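Oxidized polyvinyl alcohol hydrolase (Sphingopyxis, PDB 3WLA) catalyses the hydrolysis of beta-diketones such as 4,6-nonanedione and of oxidized polyvinyl alcohol, the second step in the degradation of polyvinyl alcohol. Local coordinates at residues H78-I83 with W298-M303; V104-D107 with W111-W114; S191-G196 with F201-K206. All blocks are in the same frame, centred on the assembly; numbering follows the deposited sequence.

Interaction 1: H78-I83 with W298-M303; sequences HGYMVI and WALNTM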
loop_
_atom_site.group_PDB
_atom_site.type_symbol
_atom_site.label_atom_id
_atom_site.label_comp_id
_atom_site.label_asym_id
_atom_site.label_seq_id
_atom_site.Cartn_x
_atom_site.Cartn_y
_atom_site.Cartn_z
ATOM N N HIS A 78 4.255 0.728 -20.390
ATOM C CA HIS A 78 4.128 -0.712 -20.529
ATOM C C HIS A 78 2.682 -1.222 -20.435
ATOM O O HIS A 78 2.434 -2.393 -20.137
ATOM C CB HIS A 78 4.980 -1.402 -19.474
ATOM C CG HIS A 78 6.433 -1.063 -19.565
ATOM N ND1 HIS A 78 7.305 -1.743 -20.385
ATOM C CD2 HIS A 78 7.153 -0.064 -19.003
ATOM C CE1 HIS A 78 8.494 -1.167 -20.337
ATOM N NE2 HIS A 78 8.429 -0.142 -19.504
ATOM N N GLY A 79 1.736 -0.322 -20.652
ATOM C CA GLY A 79 0.349 -0.703 -20.688
ATOM C C GLY A 79 -0.475 -0.517 -19.449
ATOM O O GLY A 79 -1.658 -0.820 -19.455
ATOM N N TYR A 80 0.151 -0.041 -18.384
ATOM C CA TYR A 80 -0.592 0.169 -17.143
ATOM C C TYR A 80 -1.197 1.555 -17.035
ATOM O O TYR A 80 -0.550 2.554 -17.428
ATOM C CB TYR A 80 0.345 0.032 -15.963
ATOM C CG TYR A 80 0.799 -1.360 -15.802
ATOM C CD1 TYR A 80 0.027 -2.254 -15.082
ATOM C CD2 TYR A 80 1.954 -1.812 -16.422
ATOM C CE1 TYR A 80 0.395 -3.610 -14.989
ATOM C CE2 TYR A 80 2.322 -3.141 -16.334
ATOM C CZ TYR A 80 1.522 -4.034 -15.614
ATOM O OH TYR A 80 1.838 -5.388 -15.561
ATOM N N MET A 81 -2.429 1.619 -16.531
ATOM C CA MET A 81 -3.022 2.924 -16.225
ATOM C C MET A 81 -2.449 3.229 -14.808
ATOM O O MET A 81 -2.653 2.435 -13.877
ATOM C CB MET A 81 -4.537 2.801 -16.128
ATOM C CG MET A 81 -5.172 3.911 -15.312
ATOM S SD MET A 81 -4.895 5.585 -15.959
ATOM C CE MET A 81 -6.355 5.706 -17.056
ATOM N N VAL A 82 -1.738 4.341 -14.642
ATOM C CA VAL A 82 -1.159 4.685 -13.315
ATOM C C VAL A 82 -1.974 5.858 -12.702
ATOM O O VAL A 82 -2.154 6.909 -13.355
ATOM C CB VAL A 82 0.327 5.116 -13.500
ATOM C CG1 VAL A 82 1.044 5.429 -12.139
ATOM C CG2 VAL A 82 1.071 3.995 -14.238
ATOM N N ILE A 83 -2.511 5.666 -11.493
ATOM C CA ILE A 83 -3.255 6.749 -10.831
ATOM C C ILE A 83 -2.598 6.942 -9.441
ATOM O O ILE A 83 -2.586 6.024 -8.627
ATOM C CB ILE A 83 -4.750 6.385 -10.645
ATOM C CG1 ILE A 83 -5.375 5.954 -11.958
ATOM C CG2 ILE A 83 -5.551 7.601 -10.094
ATOM C CD1 ILE A 83 -6.678 5.230 -11.741
ATOM N N TRP A 298 8.721 -5.656 -13.119
ATOM C CA TRP A 298 8.694 -7.048 -12.759
ATOM C C TRP A 298 7.586 -7.262 -11.780
ATOM O O TRP A 298 6.771 -8.190 -11.936
ATOM C CB TRP A 298 10.005 -7.484 -12.101
ATOM C CG TRP A 298 9.895 -8.878 -11.500
ATOM C CD1 TRP A 298 9.947 -10.091 -12.177
ATOM C CD2 TRP A 298 9.594 -9.193 -10.139
ATOM N NE1 TRP A 298 9.695 -11.117 -11.298
ATOM C CE2 TRP A 298 9.470 -10.596 -10.047
ATOM C CE3 TRP A 298 9.412 -8.423 -8.983
ATOM C CZ2 TRP A 298 9.164 -11.246 -8.833
ATOM C CZ3 TRP A 298 9.108 -9.071 -7.772
ATOM C CH2 TRP A 298 8.986 -10.464 -7.710
ATOM N N ALA A 299 7.521 -6.401 -10.770
ATOM C CA ALA A 299 6.513 -6.568 -9.730
ATOM C C ALA A 299 5.085 -6.435 -10.291
ATOM O O ALA A 299 4.194 -7.252 -9.974
ATOM C CB ALA A 299 6.731 -5.533 -8.598
ATOM N N LEU A 300 4.861 -5.419 -11.117
ATOM C CA LEU A 300 3.514 -5.238 -11.659
ATOM C C LEU A 300 3.141 -6.356 -12.621
ATOM O O LEU A 300 2.012 -6.827 -12.569
ATOM C CB LEU A 300 3.310 -3.866 -12.326
ATOM C CG LEU A 300 2.797 -2.694 -11.453
ATOM C CD1 LEU A 300 1.270 -2.829 -11.146
ATOM C CD2 LEU A 300 3.614 -2.632 -10.179
ATOM N N ASN A 301 4.049 -6.762 -13.510
ATOM C CA ASN A 301 3.725 -7.891 -14.414
ATOM C C ASN A 301 3.448 -9.157 -13.590
ATOM O O ASN A 301 2.602 -9.974 -13.979
ATOM C CB ASN A 301 4.859 -8.185 -15.393
ATOM C CG ASN A 301 4.935 -7.197 -16.494
ATOM O OD1 ASN A 301 3.965 -6.478 -16.804
ATOM N ND2 ASN A 301 6.088 -7.157 -17.138
ATOM N N THR A 302 4.164 -9.342 -12.469
ATOM C CA THR A 302 3.944 -10.508 -11.617
ATOM C C THR A 302 2.496 -10.432 -11.042
ATOM O O THR A 302 1.753 -11.426 -11.034
ATOM C CB THR A 302 4.974 -10.549 -10.448
ATOM O OG1 THR A 302 6.283 -10.777 -10.982
ATOM C CG2 THR A 302 4.663 -11.654 -9.447
ATOM N N MET A 303 2.084 -9.253 -10.572
ATOM C CA MET A 303 0.729 -9.148 -10.064
ATOM C C MET A 303 -0.283 -9.287 -11.230
ATOM O O MET A 303 -1.347 -9.916 -11.107
ATOM C CB MET A 303 0.555 -7.819 -9.315
ATOM C CG MET A 303 1.380 -7.775 -7.998
ATOM S SD MET A 303 1.033 -6.314 -7.041
ATOM C CE MET A 303 1.804 -5.128 -8.041
HETATM O O HOH W 1 3.031 -5.234 -19.420
#
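Tyr-80 reaches from the lead-in to strand 81-85 to helix 292-304 and meets it in two ways at once, by its ring and by its hydroxyl. The apolar part is a CH-pi contact. CB of Leu-300 sits over one face of the phenol, 4.2 Å from the ring centroid and 28° off the normal. It is displaced toward the hydroxyl end, where it lies 3.7 Å from Tyr-80 CZ. The CD1 methyl of Leu-300 continues the cover along the CE1 side. Leucine suits this place because its side chain also touches Trp-50 of strand 47-53, while Pro-48 of that strand touches the tyrosine.

The polar part lies at the ring's edge. Tyr-80 OH donates to Asn-301 OD1 at 2.7 Å. The C=O...O angle is 137°, with the donor slightly tilted from the carbonyl plane. Asparagine can answer because its CG stands beside the backbone N, opposite the carbonyl carbon (chi1 -76°), which swings the amide back toward the tyrosine.

A water supplies the third link, donating to Asn-301 OD1 and, at 3.0 Å, to the carbonyl O of His-78. Between His-78 and Tyr-80, Gly-79 takes a positive phi, a conformation easiest without a side chain.

The contact joins the lead-in to strand 81-85 to helix 292-304 in this alpha/beta-hydrolase fold, away from the annotated active-site residues. Its chemistry combines apolar cover of the ring with a directed hydrogen bond: OD1, accepting hydrogen bonds from both the phenol and the water, fixes where the buried tyrosine's hydroxyl points.

Interaction 2: V104-D107 with W111-W114; sequences VGKD and WNPW
Asn-112 OD1 is gripped by Lys-106 NZ at 3.1 Å and by a water at 2.8 Å, which probably donates to it and accepts from the backbone N of Lys-106. Lys-106 and Asn-112 lie in the long loop between strand 81-85 and helix 133-145 of the alpha/beta-hydrolase fold, where Val-104 and Trp-111 form a single beta bridge.

The ammonium approaches OD1 with a C=O...N angle of 122°, tilted 30° from the carbonyl plane. Lysine has the length for this, and its chain, turned at its last three torsions, bends so that CE as well as NZ comes up to OD1. A second water accepts from both Lys-106 NZ and Asn-112 ND2, while ND2 is held further by the carbonyl O of Ala-100. An asparagine suits the site because one small amide offers an acceptor to the lysine and donors to water and backbone. Its CG lies opposite the backbone N (chi1 -156°), which carries the amide out to the lysine.

Gly-105 fits against the opposing backbone where there is little room: its N is 3.5 Å from Trp-111 CA, and a side chain here would run into Trp-111 N. On the other part of the contact, Val-104 brings its CA obliquely up to the six-membered part of the Trp-111 indole, and the two side chains cross at about a right angle.

The indole is fastened by NE1 to Thr-56 OG1, and the Trp-111 side chain is about 6 Å from that of Ser-162, probably the charge-relay serine. The bridge may therefore help shape the surroundings of the active site. Val-104 CG1 stands 4.2 Å from Trp-111 CZ3 of the six-membered ring.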
loop_
_atom_site.group_PDB
_atom_site.type_symbol
_atom_site.label_atom_id
_atom_site.label_comp_id
_atom_site.label_asym_id
_atom_site.label_seq_id
_atom_site.Cartn_x
_atom_site.Cartn_y
_atom_site.Cartn_z
ATOM N N VAL A 104 2.076 13.427 13.661
ATOM C CA VAL A 104 1.284 12.340 14.251
ATOM C C VAL A 104 -0.156 12.442 13.728
ATOM O O VAL A 104 -0.583 13.496 13.231
ATOM C CB VAL A 104 1.328 12.429 15.754
ATOM C CG1 VAL A 104 2.787 12.443 16.177
ATOM C CG2 VAL A 104 0.639 13.679 16.235
ATOM N N GLY A 105 -0.909 11.361 13.813
ATOM C CA GLY A 105 -2.254 11.407 13.288
ATOM C C GLY A 105 -3.184 12.127 14.223
ATOM O O GLY A 105 -2.797 12.514 15.315
ATOM N N LYS A 106 -4.398 12.372 13.769
ATOM C CA LYS A 106 -5.381 12.993 14.642
ATOM C C LYS A 106 -6.731 12.408 14.304
ATOM O O LYS A 106 -6.854 11.681 13.348
ATOM C CB LYS A 106 -5.413 14.506 14.461
ATOM C CG LYS A 106 -5.591 14.948 13.047
ATOM C CD LYS A 106 -4.858 16.278 12.940
ATOM C CE LYS A 106 -4.082 16.355 11.629
ATOM N NZ LYS A 106 -4.991 16.135 10.440
ATOM N N ASP A 107 -7.725 12.714 15.129
ATOM C CA ASP A 107 -9.054 12.235 14.909
ATOM C C ASP A 107 -9.188 10.752 14.783
ATOM O O ASP A 107 -9.986 10.260 13.967
ATOM C CB ASP A 107 -9.650 12.902 13.688
ATOM C CG ASP A 107 -9.656 14.410 13.828
ATOM O OD1 ASP A 107 -9.784 14.897 14.988
ATOM O OD2 ASP A 107 -9.530 15.096 12.796
ATOM N N TRP A 111 -0.956 7.977 12.189
ATOM C CA TRP A 111 0.045 8.824 11.522
ATOM C C TRP A 111 -0.733 9.664 10.515
ATOM O O TRP A 111 -1.676 9.176 9.868
ATOM C CB TRP A 111 1.074 7.903 10.805
ATOM C CG TRP A 111 2.442 8.496 10.499
ATOM C CD1 TRP A 111 3.096 8.583 9.248
ATOM C CD2 TRP A 111 3.365 9.008 11.455
ATOM N NE1 TRP A 111 4.352 9.108 9.409
ATOM C CE2 TRP A 111 4.549 9.381 10.742
ATOM C CE3 TRP A 111 3.315 9.191 12.855
ATOM C CZ2 TRP A 111 5.667 9.930 11.397
ATOM C CZ3 TRP A 111 4.433 9.731 13.498
ATOM C CH2 TRP A 111 5.580 10.090 12.776
ATOM N N ASN A 112 -0.327 10.916 10.374
ATOM C CA ASN A 112 -1.052 11.810 9.526
ATOM C C ASN A 112 -1.047 11.619 7.985
ATOM O O ASN A 112 -2.032 11.919 7.345
ATOM C CB ASN A 112 -0.624 13.256 9.838
ATOM C CG ASN A 112 -1.694 14.280 9.455
ATOM O OD1 ASN A 112 -2.869 14.003 9.567
ATOM N ND2 ASN A 112 -1.289 15.454 9.040
ATOM N N PRO A 113 0.048 11.155 7.380
ATOM C CA PRO A 113 -0.056 11.041 5.901
ATOM C C PRO A 113 -1.255 10.331 5.268
ATOM O O PRO A 113 -1.854 10.835 4.293
ATOM C CB PRO A 113 1.259 10.375 5.506
ATOM C CG PRO A 113 2.224 10.818 6.580
ATOM C CD PRO A 113 1.359 10.699 7.859
ATOM N N TRP A 114 -1.589 9.163 5.808
ATOM C CA TRP A 114 -2.700 8.380 5.274
ATOM C C TRP A 114 -3.470 7.844 6.442
ATOM O O TRP A 114 -2.872 7.562 7.484
ATOM C CB TRP A 114 -2.224 7.160 4.434
ATOM C CG TRP A 114 -1.529 7.517 3.120
ATOM C CD1 TRP A 114 -0.186 7.424 2.834
ATOM C CD2 TRP A 114 -2.157 8.002 1.936
ATOM N NE1 TRP A 114 0.045 7.821 1.548
ATOM C CE2 TRP A 114 -1.136 8.176 0.959
ATOM C CE3 TRP A 114 -3.486 8.310 1.593
ATOM C CZ2 TRP A 114 -1.403 8.645 -0.358
ATOM C CZ3 TRP A 114 -3.757 8.785 0.277
ATOM C CH2 TRP A 114 -2.705 8.946 -0.681
HETATM O O HOH W 2 -4.613 12.200 10.770
HETATM O O HOH W 3 -3.159 17.638 8.292
#

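Interaction 3: S191-G196 with F201-K206; sequences STKDDG and FQETRK
Lys-193 and Glu-203 form a salt bridge, though a long one: the hydrogen bond from Lys-193 NZ to Glu-203 OE2 is weak at 3.5 Å. The two chains cross at about a right angle near the surface, where a loose ion pair between long, flexible side chains is well placed. Lys-193 opens a type I beta turn that runs to Gly-196, in the loop between strand 181-185 of the alpha/beta-hydrolase sheet and helix 201-210, which carries Glu-203.

Beneath the ion pair the contact is closer to the protein's interior. Ser-191 CB meets the CG2 methyl of Thr-204 at 4.0 Å, the small serine letting the loop come near the helix. A water then spans the same two residues, donating to Ser-191 O. Threonine serves both roles: with OG1 beside the backbone N (chi1 -66°), the methyl faces the serine, while OG1 lies 2.7 Å from the water and is also hydrogen-bonded to Pro-200 O, its stronger partner, just before the helix begins.

In the next shell, the beta turn sets the course of the loop. Gly-196 takes up a positive phi (88°), which suits glycine. Asp-194 is tied by a salt bridge to Lys-214. Another side of the helix is fastened to strand 253-256, where Arg-205 pairs with Asp-256.

The turn is clasped at one carbonyl: Gly-196 N reaches Lys-193 O at 2.7 Å, and Thr-192 OG1 donates to that same oxygen at 2.9 Å from the opposite face of its plane.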
loop_
_atom_site.group_PDB
_atom_site.type_symbol
_atom_site.label_atom_id
_atom_site.label_comp_id
_atom_site.label_asym_id
_atom_site.label_seq_id
_atom_site.Cartn_x
_atom_site.Cartn_y
_atom_site.Cartn_z
ATOM N N SER A 191 1.426 -3.605 15.018
ATOM C CA SER A 191 1.078 -4.812 15.751
ATOM C C SER A 191 0.558 -4.567 17.133
ATOM O O SER A 191 1.009 -3.664 17.835
ATOM C CB SER A 191 2.262 -5.748 15.821
ATOM O OG SER A 191 2.786 -5.890 14.534
ATOM N N THR A 192 -0.450 -5.359 17.518
ATOM C CA THR A 192 -1.015 -5.251 18.854
ATOM C C THR A 192 -1.055 -6.647 19.497
ATOM O O THR A 192 -0.709 -7.651 18.873
ATOM C CB THR A 192 -2.454 -4.787 18.834
ATOM O OG1 THR A 192 -3.257 -5.822 18.249
ATOM C CG2 THR A 192 -2.605 -3.530 18.038
ATOM N N LYS A 193 -1.475 -6.683 20.756
ATOM C CA LYS A 193 -1.633 -7.974 21.428
ATOM C C LYS A 193 -2.932 -8.552 20.868
ATOM O O LYS A 193 -3.719 -7.839 20.219
ATOM C CB LYS A 193 -1.746 -7.792 22.928
ATOM C CG LYS A 193 -0.437 -7.526 23.629
ATOM C CD LYS A 193 -0.783 -7.217 25.078
ATOM C CE LYS A 193 0.415 -6.730 25.888
ATOM N NZ LYS A 193 1.497 -7.721 25.614
ATOM N N ASP A 194 -3.170 -9.829 21.147
ATOM C CA ASP A 194 -4.355 -10.505 20.622
ATOM C C ASP A 194 -5.651 -9.807 20.968
ATOM O O ASP A 194 -6.602 -9.851 20.176
ATOM C CB ASP A 194 -4.433 -11.970 21.087
ATOM C CG ASP A 194 -3.433 -12.878 20.381
ATOM O OD1 ASP A 194 -2.740 -12.492 19.419
ATOM O OD2 ASP A 194 -3.326 -14.031 20.797
ATOM N N ASP A 195 -5.714 -9.151 22.114
ATOM C CA ASP A 195 -6.951 -8.458 22.480
ATOM C C ASP A 195 -7.053 -7.065 21.826
ATOM O O ASP A 195 -7.993 -6.310 22.071
ATOM C CB ASP A 195 -7.084 -8.348 24.011
ATOM C CG ASP A 195 -6.050 -7.418 24.626
ATOM O OD1 ASP A 195 -5.110 -7.050 23.890
ATOM O OD2 ASP A 195 -6.175 -7.065 25.843
ATOM N N GLY A 196 -6.107 -6.750 20.952
ATOM C CA GLY A 196 -6.171 -5.450 20.296
ATOM C C GLY A 196 -5.488 -4.281 21.005
ATOM O O GLY A 196 -5.463 -3.153 20.468
ATOM N N PHE A 201 6.773 0.726 21.252
ATOM C CA PHE A 201 7.621 0.238 20.185
ATOM C C PHE A 201 8.578 -0.884 20.572
ATOM O O PHE A 201 8.617 -1.918 19.921
ATOM C CB PHE A 201 8.445 1.398 19.609
ATOM C CG PHE A 201 9.490 0.970 18.633
ATOM C CD1 PHE A 201 9.136 0.455 17.387
ATOM C CD2 PHE A 201 10.832 1.110 18.943
ATOM C CE1 PHE A 201 10.112 0.092 16.459
ATOM C CE2 PHE A 201 11.825 0.759 18.034
ATOM C CZ PHE A 201 11.470 0.246 16.775
ATOM N N GLN A 202 9.360 -0.672 21.623
ATOM C CA GLN A 202 10.372 -1.648 22.018
ATOM C C GLN A 202 9.810 -3.032 22.365
ATOM O O GLN A 202 10.331 -4.061 21.921
ATOM C CB GLN A 202 11.200 -1.084 23.198
ATOM C CG GLN A 202 12.707 -1.212 23.024
ATOM C CD GLN A 202 13.253 -0.365 21.856
ATOM O OE1 GLN A 202 13.986 -0.884 20.977
ATOM N NE2 GLN A 202 12.896 0.939 21.838
ATOM N N GLU A 203 8.781 -3.041 23.202
ATOM C CA GLU A 203 8.119 -4.274 23.605
ATOM C C GLU A 203 7.508 -4.908 22.339
ATOM O O GLU A 203 7.596 -6.119 22.120
ATOM C CB GLU A 203 7.013 -3.958 24.631
ATOM C CG GLU A 203 6.566 -5.231 25.467
ATOM C CD GLU A 203 5.289 -5.028 26.362
ATOM O OE1 GLU A 203 5.239 -4.044 27.166
ATOM O OE2 GLU A 203 4.341 -5.870 26.273
ATOM N N THR A 204 6.910 -4.070 21.483
ATOM C CA THR A 204 6.287 -4.576 20.260
ATOM C C THR A 204 7.298 -5.272 19.407
ATOM O O THR A 204 7.007 -6.352 18.905
ATOM C CB THR A 204 5.588 -3.480 19.445
ATOM O OG1 THR A 204 4.488 -2.996 20.193
ATOM C CG2 THR A 204 5.019 -4.040 18.146
ATOM N N ARG A 205 8.498 -4.692 19.274
ATOM C CA ARG A 205 9.563 -5.321 18.464
ATOM C C ARG A 205 9.943 -6.660 19.061
ATOM O O ARG A 205 10.194 -7.645 18.348
ATOM C CB ARG A 205 10.860 -4.489 18.452
ATOM C CG ARG A 205 11.222 -3.900 17.167
ATOM C CD ARG A 205 12.708 -3.742 16.941
ATOM N NE ARG A 205 13.391 -2.933 17.929
ATOM C CZ ARG A 205 14.451 -2.162 17.652
ATOM N NH1 ARG A 205 15.047 -1.461 18.609
ATOM N NH2 ARG A 205 14.874 -2.041 16.402
ATOM N N LYS A 206 10.064 -6.663 20.383
ATOM C CA LYS A 206 10.486 -7.878 21.048
ATOM C C LYS A 206 9.395 -8.946 20.965
ATOM O O LYS A 206 9.697 -10.069 20.579
ATOM C CB LYS A 206 10.895 -7.611 22.516
ATOM C CG LYS A 206 12.060 -6.632 22.680
ATOM C CD LYS A 206 12.646 -6.684 24.103
ATOM C CE LYS A 206 13.744 -5.626 24.335
ATOM N NZ LYS A 206 14.935 -5.768 23.441
HETATM O O HOH W 4 1.817 -3.409 20.552
#

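Overall arrangement
From the N terminus, the chain first enters interaction 1 at 78-83, where it joins strand 81-85 of the central sheet, and this contact closes only when helix 292-304 arrives near the C terminus. Everything between lies inside that long loop, interactions 2 and 3 included. Interaction 2 closes a short loop within the connection after strand 81-85. Interaction 3 opens later, after strand 181-185, and folds residues 191-196 onto helix 201-210; the two follow in series and do not cross. Their centres are about 20 Å apart, whereas interaction 1 lies across the chain's centre from both, with centres about 29 and 35 Å away.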